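Local atomic coordinates of Pro-Pro endopeptidase (Paenibacillus alvei, PDB entry 6FPC), a protein that cleaves peptide bonds between two proline residues as a secreted zinc endopeptidase, cutting the PLP-PVP motif of a cell-surface protein and perhaps regulating bacterial adhesion. Residues E109-E112 and T113-V117; I33-S36 and I37-L41; N123-S126 and G127-E130; L165-D168 and A169-S172. All blocks are in the same frame, centred on the assembly; numbering follows the deposited sequence.

Contact 1. Residues E109-E112 and T113-V117. With CD (cadmium ion), chain F.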
# COMPACT_ATOMS: atom_id res chain seq x y z
N GLU A 109 -3.59 -1.59 3.76
CA GLU A 109 -2.68 -2.75 3.67
C GLU A 109 -2.34 -3.14 2.24
O GLU A 109 -1.18 -3.43 1.97
CB GLU A 109 -3.16 -3.97 4.49
CG GLU A 109 -4.52 -4.54 4.10
CD GLU A 109 -5.73 -3.90 4.76
OE1 GLU A 109 -5.59 -2.78 5.30
OE2 GLU A 109 -6.83 -4.51 4.71
N ILE A 110 -3.32 -3.06 1.30
CA ILE A 110 -2.99 -3.40 -0.10
C ILE A 110 -2.06 -2.34 -0.68
O ILE A 110 -1.03 -2.70 -1.27
CB ILE A 110 -4.24 -3.64 -0.98
CG1 ILE A 110 -4.93 -4.96 -0.56
CG2 ILE A 110 -3.87 -3.68 -2.47
CD1 ILE A 110 -6.42 -5.07 -1.06
N HIS A 111 -2.41 -1.04 -0.47
CA HIS A 111 -1.63 0.11 -0.96
C HIS A 111 -0.16 0.01 -0.52
O HIS A 111 0.75 0.06 -1.35
CB HIS A 111 -2.26 1.43 -0.47
CG HIS A 111 -1.49 2.65 -0.90
ND1 HIS A 111 -1.84 3.36 -2.02
CD2 HIS A 111 -0.40 3.22 -0.34
CE1 HIS A 111 -0.98 4.37 -2.10
NE2 HIS A 111 -0.10 4.33 -1.10
N GLU A 112 0.07 -0.14 0.79
CA GLU A 112 1.43 -0.21 1.33
C GLU A 112 2.18 -1.47 0.88
O GLU A 112 3.36 -1.37 0.57
CB GLU A 112 1.45 -0.03 2.86
CG GLU A 112 1.01 1.38 3.29
CD GLU A 112 1.90 2.53 2.83
OE1 GLU A 112 1.40 3.67 2.74
OE2 GLU A 112 3.10 2.29 2.54
N THR A 113 1.49 -2.61 0.76
CA THR A 113 2.15 -3.83 0.28
C THR A 113 2.59 -3.65 -1.17
O THR A 113 3.68 -4.09 -1.52
CB THR A 113 1.26 -5.08 0.49
OG1 THR A 113 0.93 -5.17 1.88
CG2 THR A 113 1.96 -6.39 0.07
N LEU A 114 1.79 -2.98 -2.00
CA LEU A 114 2.09 -2.80 -3.42
C LEU A 114 3.33 -1.93 -3.64
O LEU A 114 4.02 -2.13 -4.64
CB LEU A 114 0.84 -2.32 -4.21
CG LEU A 114 0.02 -3.42 -4.93
CD1 LEU A 114 0.76 -4.00 -6.12
CD2 LEU A 114 -0.36 -4.57 -4.02
N HIS A 115 3.67 -1.03 -2.67
CA HIS A 115 4.93 -0.29 -2.75
C HIS A 115 6.11 -1.28 -2.66
O HIS A 115 7.04 -1.18 -3.46
CB HIS A 115 5.06 0.78 -1.65
CG HIS A 115 4.31 2.06 -1.92
ND1 HIS A 115 4.54 2.80 -3.08
CD2 HIS A 115 3.44 2.73 -1.13
CE1 HIS A 115 3.77 3.87 -2.97
NE2 HIS A 115 3.09 3.88 -1.82
N ALA A 116 6.06 -2.24 -1.70
CA ALA A 116 7.13 -3.25 -1.54
C ALA A 116 7.22 -4.14 -2.78
O ALA A 116 8.32 -4.45 -3.21
CB ALA A 116 6.88 -4.08 -0.29
N VAL A 117 6.08 -4.49 -3.39
CA VAL A 117 6.02 -5.29 -4.63
C VAL A 117 6.74 -4.52 -5.76
O VAL A 117 7.61 -5.08 -6.43
CB VAL A 117 4.55 -5.63 -5.04
CG1 VAL A 117 4.49 -6.34 -6.39
CG2 VAL A 117 3.84 -6.45 -3.96
CD CD F . 1.80 5.44 -0.93
O HOH W 1 2.53 5.75 0.96
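T113 takes the carbonyl of E109 with two donors from opposite faces of its plane: OG1 donates to E109 O at 2.7 Å and the backbone T113 N at 3.0 Å. OG1 can fold back this way because it stands beside its own backbone N (chi1 -57°). One residue on, L114 N donates to I110 O at 2.9 Å, while the bonds of H115 N to the carbonyls of H111 and E112 are weak. This is the HExxH helix of a zincin metalloprotease, and the step of four residues puts both histidines on one metal. H111 NE2 and H115 NE2 each coordinate cadmium at 2.2 Å, zinc being found at the same site; Y148 and E155 complete it. The two rings stand almost at right angles, their planes 86° apart. H111 ND1 bonds to E159 OE1, and with NE2 on the metal the ring is held at both nitrogens. E112, next to H111 in the motif and the predicted proton acceptor, bends at chi2, and its OE1 accepts from the metal-bound water at 3.0 Å. E112 OE2 lies near the plane of the H115 ring, 3.7 Å from H115 CD2. Buried E109 turns its carboxylate away, toward S97, N107 and R29.

Contact 2. Residues I33-S36 and I37-L41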
# COMPACT_ATOMS: atom_id res chain seq x y z
N ILE A 33 -4.07 -10.06 -3.36
CA ILE A 33 -2.78 -9.93 -4.03
C ILE A 33 -2.40 -11.35 -4.52
O ILE A 33 -2.51 -12.30 -3.74
CB ILE A 33 -1.70 -9.32 -3.09
CG1 ILE A 33 -2.13 -7.91 -2.58
CG2 ILE A 33 -0.32 -9.30 -3.77
CD1 ILE A 33 -1.29 -7.31 -1.51
N PRO A 34 -2.01 -11.53 -5.82
CA PRO A 34 -1.66 -12.89 -6.30
C PRO A 34 -0.61 -13.60 -5.45
O PRO A 34 0.35 -12.98 -5.02
CB PRO A 34 -1.16 -12.64 -7.73
CG PRO A 34 -1.82 -11.39 -8.15
CD PRO A 34 -1.87 -10.54 -6.90
N THR A 35 -0.82 -14.89 -5.18
CA THR A 35 0.07 -15.74 -4.36
C THR A 35 1.55 -15.69 -4.81
O THR A 35 2.44 -15.59 -3.94
CB THR A 35 -0.49 -17.17 -4.30
OG1 THR A 35 -1.78 -17.10 -3.69
CG2 THR A 35 0.40 -18.14 -3.52
N SER A 36 1.82 -15.74 -6.14
CA SER A 36 3.17 -15.66 -6.71
C SER A 36 3.92 -14.39 -6.29
O SER A 36 5.11 -14.45 -5.98
CB SER A 36 3.13 -15.76 -8.23
OG SER A 36 2.14 -14.90 -8.77
N ILE A 37 3.20 -13.27 -6.22
CA ILE A 37 3.72 -11.97 -5.79
C ILE A 37 3.98 -12.01 -4.28
O ILE A 37 5.00 -11.51 -3.82
CB ILE A 37 2.72 -10.85 -6.19
CG1 ILE A 37 2.62 -10.65 -7.74
CG2 ILE A 37 2.98 -9.54 -5.44
CD1 ILE A 37 3.69 -9.91 -8.45
N LEU A 38 3.04 -12.60 -3.50
CA LEU A 38 3.22 -12.71 -2.04
C LEU A 38 4.44 -13.60 -1.71
O LEU A 38 5.24 -13.24 -0.83
CB LEU A 38 1.94 -13.24 -1.37
CG LEU A 38 0.70 -12.32 -1.44
CD1 LEU A 38 -0.58 -13.08 -1.06
CD2 LEU A 38 0.87 -11.09 -0.55
N ASP A 39 4.62 -14.70 -2.45
CA ASP A 39 5.75 -15.63 -2.32
C ASP A 39 7.07 -14.89 -2.55
O ASP A 39 8.00 -14.98 -1.73
CB ASP A 39 5.62 -16.80 -3.33
CG ASP A 39 4.55 -17.83 -3.00
OD1 ASP A 39 4.32 -18.73 -3.84
OD2 ASP A 39 3.95 -17.75 -1.90
N ALA A 40 7.12 -14.11 -3.64
CA ALA A 40 8.27 -13.30 -4.02
C ALA A 40 8.58 -12.28 -2.92
O ALA A 40 9.75 -12.12 -2.57
CB ALA A 40 8.01 -12.62 -5.35
N LEU A 41 7.55 -11.63 -2.34
CA LEU A 41 7.76 -10.68 -1.23
C LEU A 41 8.47 -11.36 -0.06
O LEU A 41 9.46 -10.83 0.45
CB LEU A 41 6.42 -10.12 -0.73
CG LEU A 41 5.87 -8.92 -1.46
CD1 LEU A 41 4.49 -8.60 -0.91
CD2 LEU A 41 6.82 -7.71 -1.36
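L38 and I33 close over the start of helix 35-43, five residues apart and crossing at about a right angle. The side chain of L38 climbs back over the residues that precede the helix. Its CB rests 3.5 Å from T35 O, and CG comes 3.7 Å from P34 O; the base of the side chain lies against these two carbonyls. At the tip the branches part. CD1 turns to the backbone, 3.4 Å from I33 O, whereas CD2 meets the methyl I33 CG2 at 3.9 Å. That same methyl is shared, lying 3.7 Å from I37 CG2: chi1 of -59° sets I33 CG1 beside the backbone N and leaves CG2 anti to it, the position from which CG2 touches both I37 and L38. I37 CG1 runs more loosely past the ring of P34. Beneath the side chains, P34 O receives L38 N at 3.1 Å within its carbonyl plane, with a weak second bond from I37 N. T35 O takes D39 N at 2.8 Å, and S36 O takes A40 N. On the inner side I33 and I37 continue onto T113 and V117 of the metal-binding helix, while L38 turns toward L7 and L10. With P34 at the N-cap position, the pairing of I33, just before the cap, with L38, in the fourth position of the helix, is a hydrophobic staple.

Contact 3. Residues N123-S126 and G127-E130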
# COMPACT_ATOMS: atom_id res chain seq x y z
N ASN A 123 11.27 -4.66 -9.80
CA ASN A 123 12.38 -3.79 -10.25
C ASN A 123 11.93 -2.36 -10.52
O ASN A 123 12.32 -1.77 -11.53
CB ASN A 123 13.04 -4.35 -11.53
CG ASN A 123 13.42 -5.80 -11.47
OD1 ASN A 123 12.70 -6.69 -11.98
ND2 ASN A 123 14.56 -6.07 -10.88
N GLU A 124 11.06 -1.82 -9.64
CA GLU A 124 10.51 -0.47 -9.82
C GLU A 124 9.80 -0.30 -11.16
O GLU A 124 10.08 0.63 -11.92
CB GLU A 124 11.57 0.62 -9.60
CG GLU A 124 12.11 0.62 -8.18
CD GLU A 124 13.06 1.75 -7.85
OE1 GLU A 124 13.82 1.59 -6.87
OE2 GLU A 124 13.05 2.80 -8.54
N VAL A 125 8.89 -1.23 -11.47
CA VAL A 125 8.07 -1.15 -12.69
C VAL A 125 7.32 0.20 -12.81
O VAL A 125 7.10 0.66 -13.93
CB VAL A 125 7.12 -2.37 -12.83
CG1 VAL A 125 5.96 -2.29 -11.83
CG2 VAL A 125 6.62 -2.51 -14.26
N SER A 126 6.99 0.86 -11.66
CA SER A 126 6.32 2.17 -11.73
C SER A 126 7.18 3.25 -12.41
O SER A 126 6.63 4.25 -12.88
CB SER A 126 5.90 2.65 -10.35
OG SER A 126 7.04 2.99 -9.59
N GLY A 127 8.51 3.06 -12.42
CA GLY A 127 9.46 3.99 -13.02
C GLY A 127 9.82 3.73 -14.47
O GLY A 127 10.60 4.49 -15.06
N THR A 128 9.25 2.66 -15.07
CA THR A 128 9.54 2.35 -16.48
C THR A 128 8.87 3.36 -17.38
O THR A 128 7.80 3.88 -17.03
CB THR A 128 9.10 0.93 -16.85
OG1 THR A 128 7.68 0.80 -16.74
CG2 THR A 128 9.84 -0.14 -16.04
N ASP A 129 9.48 3.62 -18.57
CA ASP A 129 8.93 4.56 -19.56
C ASP A 129 7.47 4.27 -19.90
O ASP A 129 6.69 5.21 -20.04
CB ASP A 129 9.78 4.59 -20.85
CG ASP A 129 11.23 4.96 -20.64
OD1 ASP A 129 11.51 5.82 -19.78
OD2 ASP A 129 12.09 4.40 -21.36
N GLU A 130 7.11 2.97 -19.97
CA GLU A 130 5.76 2.51 -20.27
C GLU A 130 4.79 2.98 -19.20
O GLU A 130 3.73 3.51 -19.53
CB GLU A 130 5.71 0.97 -20.39
CG GLU A 130 4.36 0.44 -20.84
CD GLU A 130 4.07 -1.04 -20.70
OE1 GLU A 130 4.82 -1.75 -19.99
OE2 GLU A 130 3.07 -1.50 -21.30
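The flat groups that T128 and G127 meet are the peptide units of V125 and E124, and the carbonyl of V125 is used in two directions. T128 OG1 donates to V125 O in the carbonyl plane, at 2.9 Å, while T128 N stands above that plane, 63° out of it, and donates to the same oxygen at 3.1 Å. G127 N stands above the carbonyl plane of E124, 50° out of it, and donates to E124 O at 2.9 Å. The two backbone bonds, G127 N to E124 O and T128 N to V125 O, each link residues three apart and make consecutive tight turns, a short 3-10 segment that brings the chain from the end of helix 108-121 to the N-cap of helix 129-138. G127 closes the first turn and lies within the second, at the surface.

T128 is the N-cap residue. A chi1 of 64° keeps its OG1 over the backbone, where one hydroxyl serves two ends: it gives its proton to V125 O and accepts a weak bond from F131 N inside the new helix. The turn is thereby tied directly to the first turn of that helix. The OG of S126 bonds to D118 on the preceding helix, and S126 packs with V125 against F157 of helix 153-166. S126 comes about 7 Å, side chain to side chain, from the zinc ligand H115. The remaining branch of T128 adds an apolar cover, CG2 lying 3.5 Å from V125 O and 3.9 Å from V125 CA.

Contact 4. Residues L165-D168 and A169-S172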
# COMPACT_ATOMS: atom_id res chain seq x y z
N LEU A 165 -7.07 -4.73 -7.70
CA LEU A 165 -7.10 -5.93 -6.86
C LEU A 165 -8.21 -6.00 -5.80
O LEU A 165 -8.65 -7.10 -5.49
CB LEU A 165 -5.72 -6.09 -6.19
CG LEU A 165 -4.52 -6.38 -7.14
CD1 LEU A 165 -3.19 -6.18 -6.44
CD2 LEU A 165 -4.58 -7.78 -7.74
N TYR A 166 -8.65 -4.85 -5.23
CA TYR A 166 -9.61 -4.79 -4.11
C TYR A 166 -10.95 -5.50 -4.35
O TYR A 166 -11.35 -6.35 -3.54
CB TYR A 166 -9.83 -3.32 -3.67
CG TYR A 166 -10.69 -3.15 -2.43
CD1 TYR A 166 -10.17 -3.37 -1.16
CD2 TYR A 166 -12.02 -2.74 -2.53
CE1 TYR A 166 -10.95 -3.19 -0.01
CE2 TYR A 166 -12.80 -2.55 -1.39
CZ TYR A 166 -12.26 -2.76 -0.13
OH TYR A 166 -13.03 -2.59 0.99
N SER A 167 -11.68 -5.13 -5.43
CA SER A 167 -12.96 -5.75 -5.73
C SER A 167 -13.27 -5.70 -7.22
O SER A 167 -12.56 -5.03 -7.99
CB SER A 167 -14.08 -5.06 -4.95
OG SER A 167 -14.21 -3.72 -5.39
N ASP A 168 -14.37 -6.38 -7.63
CA ASP A 168 -14.81 -6.37 -9.01
C ASP A 168 -15.35 -4.98 -9.35
O ASP A 168 -15.14 -4.51 -10.47
CB ASP A 168 -15.88 -7.44 -9.26
CG ASP A 168 -15.41 -8.88 -9.09
OD1 ASP A 168 -16.27 -9.76 -8.86
OD2 ASP A 168 -14.18 -9.12 -9.19
N ALA A 169 -16.01 -4.32 -8.38
CA ALA A 169 -16.56 -2.98 -8.64
C ALA A 169 -15.45 -1.93 -8.87
O ALA A 169 -15.56 -1.15 -9.83
CB ALA A 169 -17.49 -2.54 -7.52
N THR A 170 -14.40 -1.93 -8.04
CA THR A 170 -13.29 -0.97 -8.17
C THR A 170 -12.51 -1.24 -9.48
O THR A 170 -12.19 -0.29 -10.18
CB THR A 170 -12.42 -0.87 -6.91
OG1 THR A 170 -11.73 -2.09 -6.66
CG2 THR A 170 -13.21 -0.42 -5.66
N ARG A 171 -12.34 -2.52 -9.86
CA ARG A 171 -11.67 -2.93 -11.11
C ARG A 171 -12.44 -2.44 -12.36
O ARG A 171 -11.82 -1.97 -13.32
CB ARG A 171 -11.50 -4.47 -11.14
CG ARG A 171 -10.73 -5.00 -12.35
CD ARG A 171 -10.66 -6.52 -12.33
NE ARG A 171 -9.75 -7.02 -11.29
CZ ARG A 171 -9.39 -8.30 -11.16
NH1 ARG A 171 -9.87 -9.22 -12.00
NH2 ARG A 171 -8.55 -8.66 -10.20
N SER A 172 -13.78 -2.56 -12.35
CA SER A 172 -14.64 -2.14 -13.45
C SER A 172 -14.55 -0.62 -13.60
O SER A 172 -14.48 -0.09 -14.72
CB SER A 172 -16.08 -2.55 -13.17
OG SER A 172 -16.22 -3.96 -13.30
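S167 and T170 exchange bonds across the break between helix 153-166 and helix 168-177. A169, the second residue of the latter helix, is a light neighbour, its CB 4.1 Å from S167 OG.

T170 carries the contact. Its backbone N donates to S167 OG at 3.2 Å, nearly straight with an N-H...O angle of 167°. In return T170 OG1 accepts from S167 N at 3.3 Å, the bond more bent at 141°. Both side chains take the same first rotamer, chi1 of T170 being 66°, which aims each hydroxyl at the partner's amide. T170 OG1 also bonds to L163 O of the preceding helix. The methyl T170 CG2 leans obliquely on the tyrosine, 4.1 Å from Y166 CD2.

R171 enters the regular helical pattern, its N bonded to S167 O at 3.1 Å. From there the side chain runs out extended and then bends at chi3, carrying the guanidinium to Y164, where NE bonds to the backbone oxygen and the ring receives a cation-pi contact. The carboxylate of D168 is near it without touching. S172 closes the stretch, its N donating to D168 O at 3.0 Å.

The reciprocal pair is a capping box. It supplies one amide at the start of helix 168-177 with a side-chain acceptor, while the acid of D168 in the first helical position probably suits the positive end of the helix dipole.

Contact 1 is the buried core, and its chemistry is metal coordination, with a threonine hydroxyl folded onto a helix carbonyl; contacts 3 and 4 lie at the surface, contact 2 between. Contacts 2, 3 and 4 all mark the start of a helix, but differ in how: contact 2 adds an apolar staple to its backbone bonds, contact 3 relies on a threonine cap, contact 4 on a reciprocal pair of hydroxyls and amides. Contact 2 packs directly on contact 1, where T113 CG2 lies 3.5 Å from L41 CD1. Contact 4 meets both, L165 reaching L114 of contact 1 and P34 of contact 2. Contact 3 touches none of the others, though it follows the helix of contact 1 in sequence.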